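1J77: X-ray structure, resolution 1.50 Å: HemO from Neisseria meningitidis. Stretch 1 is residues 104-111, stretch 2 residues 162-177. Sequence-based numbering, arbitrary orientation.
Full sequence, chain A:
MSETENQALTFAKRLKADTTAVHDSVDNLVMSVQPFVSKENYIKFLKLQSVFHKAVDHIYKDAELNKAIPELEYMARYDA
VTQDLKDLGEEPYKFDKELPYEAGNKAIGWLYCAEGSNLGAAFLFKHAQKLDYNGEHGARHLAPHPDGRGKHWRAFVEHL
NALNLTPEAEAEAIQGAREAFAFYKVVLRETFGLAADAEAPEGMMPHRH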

# COMPACT_ATOMS: atom_id res chain seq x y z
N GLY A 104 -1.82 -17.76 0.51
CA GLY A 104 -2.59 -18.29 -0.60
C GLY A 104 -3.16 -17.27 -1.55
O GLY A 104 -2.51 -16.26 -1.88
N ASN A 105 -4.35 -17.55 -2.06
CA ASN A 105 -4.97 -16.67 -3.04
C ASN A 105 -5.24 -15.29 -2.45
O ASN A 105 -5.03 -14.29 -3.12
CB ASN A 105 -6.22 -17.32 -3.62
CG ASN A 105 -5.89 -18.58 -4.46
OD1 ASN A 105 -4.93 -18.60 -5.21
ND2 ASN A 105 -6.72 -19.62 -4.34
N LYS A 106 -5.71 -15.25 -1.21
CA LYS A 106 -6.03 -13.97 -0.55
C LYS A 106 -4.75 -13.14 -0.48
O LYS A 106 -4.82 -11.90 -0.61
CB LYS A 106 -6.64 -14.18 0.82
CG LYS A 106 -8.11 -14.65 0.79
CD LYS A 106 -8.64 -14.94 2.18
CE LYS A 106 -9.56 -13.85 2.65
NZ LYS A 106 -10.17 -14.10 4.00
N ALA A 107 -3.57 -13.77 -0.28
CA ALA A 107 -2.32 -13.00 -0.21
C ALA A 107 -2.00 -12.31 -1.53
O ALA A 107 -1.37 -11.28 -1.55
CB ALA A 107 -1.12 -13.88 0.28
N ILE A 108 -2.45 -12.89 -2.64
CA ILE A 108 -2.27 -12.25 -3.95
C ILE A 108 -3.00 -10.90 -4.01
O ILE A 108 -2.46 -9.96 -4.56
CB ILE A 108 -2.70 -13.21 -5.09
CG1 ILE A 108 -1.88 -14.50 -5.02
CG2 ILE A 108 -2.47 -12.53 -6.42
CD1 ILE A 108 -2.47 -15.62 -5.86
N GLY A 109 -4.18 -10.84 -3.43
CA GLY A 109 -4.90 -9.57 -3.25
C GLY A 109 -4.17 -8.52 -2.42
O GLY A 109 -4.20 -7.34 -2.79
N TRP A 110 -3.54 -8.91 -1.33
CA TRP A 110 -2.70 -8.00 -0.55
C TRP A 110 -1.55 -7.50 -1.36
O TRP A 110 -1.15 -6.33 -1.28
CB TRP A 110 -2.19 -8.62 0.77
CG TRP A 110 -3.23 -8.81 1.79
CD1 TRP A 110 -4.29 -9.66 1.77
CD2 TRP A 110 -3.30 -8.13 3.04
NE1 TRP A 110 -5.04 -9.49 2.90
CE2 TRP A 110 -4.42 -8.59 3.72
CE3 TRP A 110 -2.50 -7.18 3.65
CZ2 TRP A 110 -4.79 -8.12 5.01
CZ3 TRP A 110 -2.86 -6.72 4.92
CH2 TRP A 110 -4.01 -7.18 5.56
N LEU A 111 -0.93 -8.39 -2.13
CA LEU A 111 0.13 -7.98 -2.98
C LEU A 111 -0.29 -6.93 -4.05
O LEU A 111 0.45 -5.98 -4.29
CB LEU A 111 0.78 -9.22 -3.63
CG LEU A 111 1.95 -8.91 -4.55
CD1 LEU A 111 3.06 -8.23 -3.91
CD2 LEU A 111 2.42 -10.20 -5.24
N ALA A 162 -0.74 -13.52 -15.59
CA ALA A 162 -0.11 -14.79 -16.00
C ALA A 162 -0.13 -15.86 -14.91
O ALA A 162 0.20 -17.02 -15.20
CB ALA A 162 1.29 -14.55 -16.47
N LEU A 163 -0.49 -15.51 -13.67
CA LEU A 163 -0.63 -16.54 -12.64
C LEU A 163 -1.73 -17.48 -13.11
O LEU A 163 -1.81 -18.62 -12.66
CB LEU A 163 -1.00 -15.97 -11.27
CG LEU A 163 0.01 -14.98 -10.69
CD1 LEU A 163 -0.54 -14.37 -9.41
CD2 LEU A 163 1.43 -15.53 -10.48
N ASN A 164 -2.57 -16.96 -14.00
CA ASN A 164 -3.68 -17.69 -14.59
C ASN A 164 -4.53 -18.32 -13.53
O ASN A 164 -4.91 -19.48 -13.61
CB ASN A 164 -3.20 -18.73 -15.61
CG ASN A 164 -3.01 -18.13 -16.98
OD1 ASN A 164 -3.86 -17.36 -17.45
ND2 ASN A 164 -1.89 -18.44 -17.61
N LEU A 165 -4.85 -17.51 -12.51
CA LEU A 165 -5.70 -17.96 -11.44
C LEU A 165 -7.01 -18.34 -12.08
O LEU A 165 -7.41 -17.70 -13.05
CB LEU A 165 -5.94 -16.84 -10.42
CG LEU A 165 -4.80 -16.36 -9.51
CD1 LEU A 165 -5.39 -15.63 -8.34
CD2 LEU A 165 -3.93 -17.49 -9.01
N THR A 166 -7.65 -19.37 -11.55
CA THR A 166 -8.98 -19.73 -12.02
C THR A 166 -9.91 -18.64 -11.52
O THR A 166 -9.55 -17.91 -10.62
CB THR A 166 -9.39 -21.09 -11.44
OG1 THR A 166 -9.45 -21.02 -10.01
CG2 THR A 166 -8.32 -22.19 -11.76
N PRO A 167 -11.11 -18.51 -12.07
CA PRO A 167 -12.03 -17.47 -11.60
C PRO A 167 -12.32 -17.58 -10.12
O PRO A 167 -12.54 -16.58 -9.42
CB PRO A 167 -13.31 -17.74 -12.39
CG PRO A 167 -12.88 -18.51 -13.58
CD PRO A 167 -11.68 -19.31 -13.17
N GLU A 168 -12.35 -18.83 -9.66
CA GLU A 168 -12.64 -19.18 -8.29
C GLU A 168 -11.54 -18.63 -7.35
O GLU A 168 -11.82 -18.10 -6.27
CB GLU A 168 -12.74 -20.71 -8.17
CG GLU A 168 -13.60 -21.44 -9.24
CD GLU A 168 -12.93 -21.63 -10.60
OE1 GLU A 168 -12.04 -22.51 -10.74
OE2 GLU A 168 -13.30 -20.93 -11.57
N ALA A 169 -10.29 -18.77 -7.78
CA ALA A 169 -9.15 -18.30 -6.99
C ALA A 169 -9.10 -16.79 -7.08
O ALA A 169 -8.61 -16.13 -6.14
CB ALA A 169 -7.86 -18.89 -7.51
N GLU A 170 -9.54 -16.24 -8.21
CA GLU A 170 -9.59 -14.78 -8.38
C GLU A 170 -10.50 -14.18 -7.34
O GLU A 170 -10.21 -13.13 -6.79
CB GLU A 170 -10.17 -14.40 -9.75
CG GLU A 170 -9.24 -14.50 -10.92
CD GLU A 170 -9.86 -13.89 -12.17
OE1 GLU A 170 -10.38 -12.75 -12.11
OE2 GLU A 170 -9.84 -14.57 -13.21
N ALA A 171 -11.65 -14.81 -7.12
CA ALA A 171 -12.60 -14.31 -6.13
C ALA A 171 -11.95 -14.16 -4.76
O ALA A 171 -12.15 -13.16 -4.07
CB ALA A 171 -13.85 -15.22 -6.06
N GLU A 172 -11.16 -15.15 -4.36
CA GLU A 172 -10.48 -15.15 -3.07
C GLU A 172 -9.45 -14.04 -3.05
O GLU A 172 -9.34 -13.30 -2.06
CB GLU A 172 -9.84 -16.50 -2.82
CG GLU A 172 -10.87 -17.63 -2.85
CD GLU A 172 -10.32 -19.03 -2.64
OE1 GLU A 172 -9.08 -19.22 -2.59
OE2 GLU A 172 -11.18 -19.96 -2.54
N ALA A 173 -8.72 -13.90 -4.14
CA ALA A 173 -7.73 -12.81 -4.26
C ALA A 173 -8.40 -11.43 -4.16
O ALA A 173 -7.88 -10.54 -3.50
CB ALA A 173 -6.98 -12.91 -5.54
N ILE A 174 -9.52 -11.24 -4.85
CA ILE A 174 -10.23 -9.97 -4.75
C ILE A 174 -10.71 -9.72 -3.31
O ILE A 174 -10.60 -8.59 -2.78
CB ILE A 174 -11.43 -9.97 -5.72
CG1 ILE A 174 -10.91 -9.91 -7.12
CG2 ILE A 174 -12.31 -8.77 -5.47
CD1 ILE A 174 -11.96 -10.40 -8.09
N GLN A 175 -11.24 -10.73 -2.66
CA GLN A 175 -11.57 -10.59 -1.25
C GLN A 175 -10.34 -10.20 -0.42
O GLN A 175 -10.48 -9.37 0.47
CB GLN A 175 -12.24 -11.84 -0.68
CG GLN A 175 -12.64 -11.73 0.77
CD GLN A 175 -13.68 -10.64 1.02
OE1 GLN A 175 -14.48 -10.27 0.12
NE2 GLN A 175 -13.71 -10.15 2.26
N GLY A 176 -9.18 -10.80 -0.68
CA GLY A 176 -7.92 -10.42 -0.06
C GLY A 176 -7.65 -8.92 -0.23
O GLY A 176 -7.29 -8.27 0.73
N ALA A 177 -7.76 -8.41 -1.44
CA ALA A 177 -7.56 -6.99 -1.74
C ALA A 177 -8.56 -6.11 -0.96
O ALA A 177 -8.16 -5.12 -0.33
CB ALA A 177 -7.65 -6.72 -3.26

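The two helices meet backbone to backbone: their axes approach to 6.2 Å, crossing at -49°, and the CA atoms of Gly 109 and Ala 177 lie 4.0 Å apart, those of Lys 106 and Gly 176 4.1 Å. Such closeness depends on two glycines. A CB on Gly 109 would point toward the other helix and sit 2.0 Å from Ala 173 O and 2.4 Å from Ala 177 N; a CB on Gly 176 would fall 2.1 Å from Lys 106 O. Either would clash, so hydrogen is the largest substituent these positions can carry in this packing.

With the side chains out of the way, backbone carbonyls meet CA-H groups across the crossing, where Gly 109, Gly 176 and Ala 173 are all buried. Gly 109 CA lies 3.1 Å from Ala 173 O, and Ala 173 CA lies 3.3 Å from Asn 105 O. Two longer contacts of the same kind join Gly 176 CA to Lys 106 O and Ala 177 CA to Gly 109 O, both at 3.5 Å. Each is individually feeble, but together they link the two backbones in both directions. Ala 173 and Ala 177 suit this setting because their methyl groups, directed sideways, add little bulk beside the crossing. Trp 110 also comes near, its NE1 3.4 Å from Gly 176 O, but the angle is too poor for a hydrogen bond and the approach to the ring is oblique.

Toward the beginning of the second helix, the contact gains a conventional polar tie. Asn 105, with chi1 in the m well, directs its amide to Glu 172: ND2 donates to OE1 at 3.0 Å with a nearly straight angle of 172°. Glu 172 has an extended t chi2 that carries its carboxylate out to this amide. The small Ala 169 leaves room for the same group, its CB 3.4 Å from Asn 105 ND2.

Ile 108 supplies the hydrophobic part. Its CB points sideways, yet the end of the side chain comes nearer the second stretch: CD1 is 3.8 Å from Leu 165 CD1, and CG2 is 4.0 Å from Leu 163 CD1. Both leucines point toward the first stretch from the segment preceding the second helix. That helix is capped by Thr 166, whose OG1 accepts from Ala 169 N at 3.3 Å.

Lys 106, its CB sideways and the residue partly exposed, lays its aliphatic chain along the partner, with CG 3.4 Å from Glu 172 O and CE 4.2 Å from Gln 175 CG. Altogether the contact buries 531 Å², counting both sides.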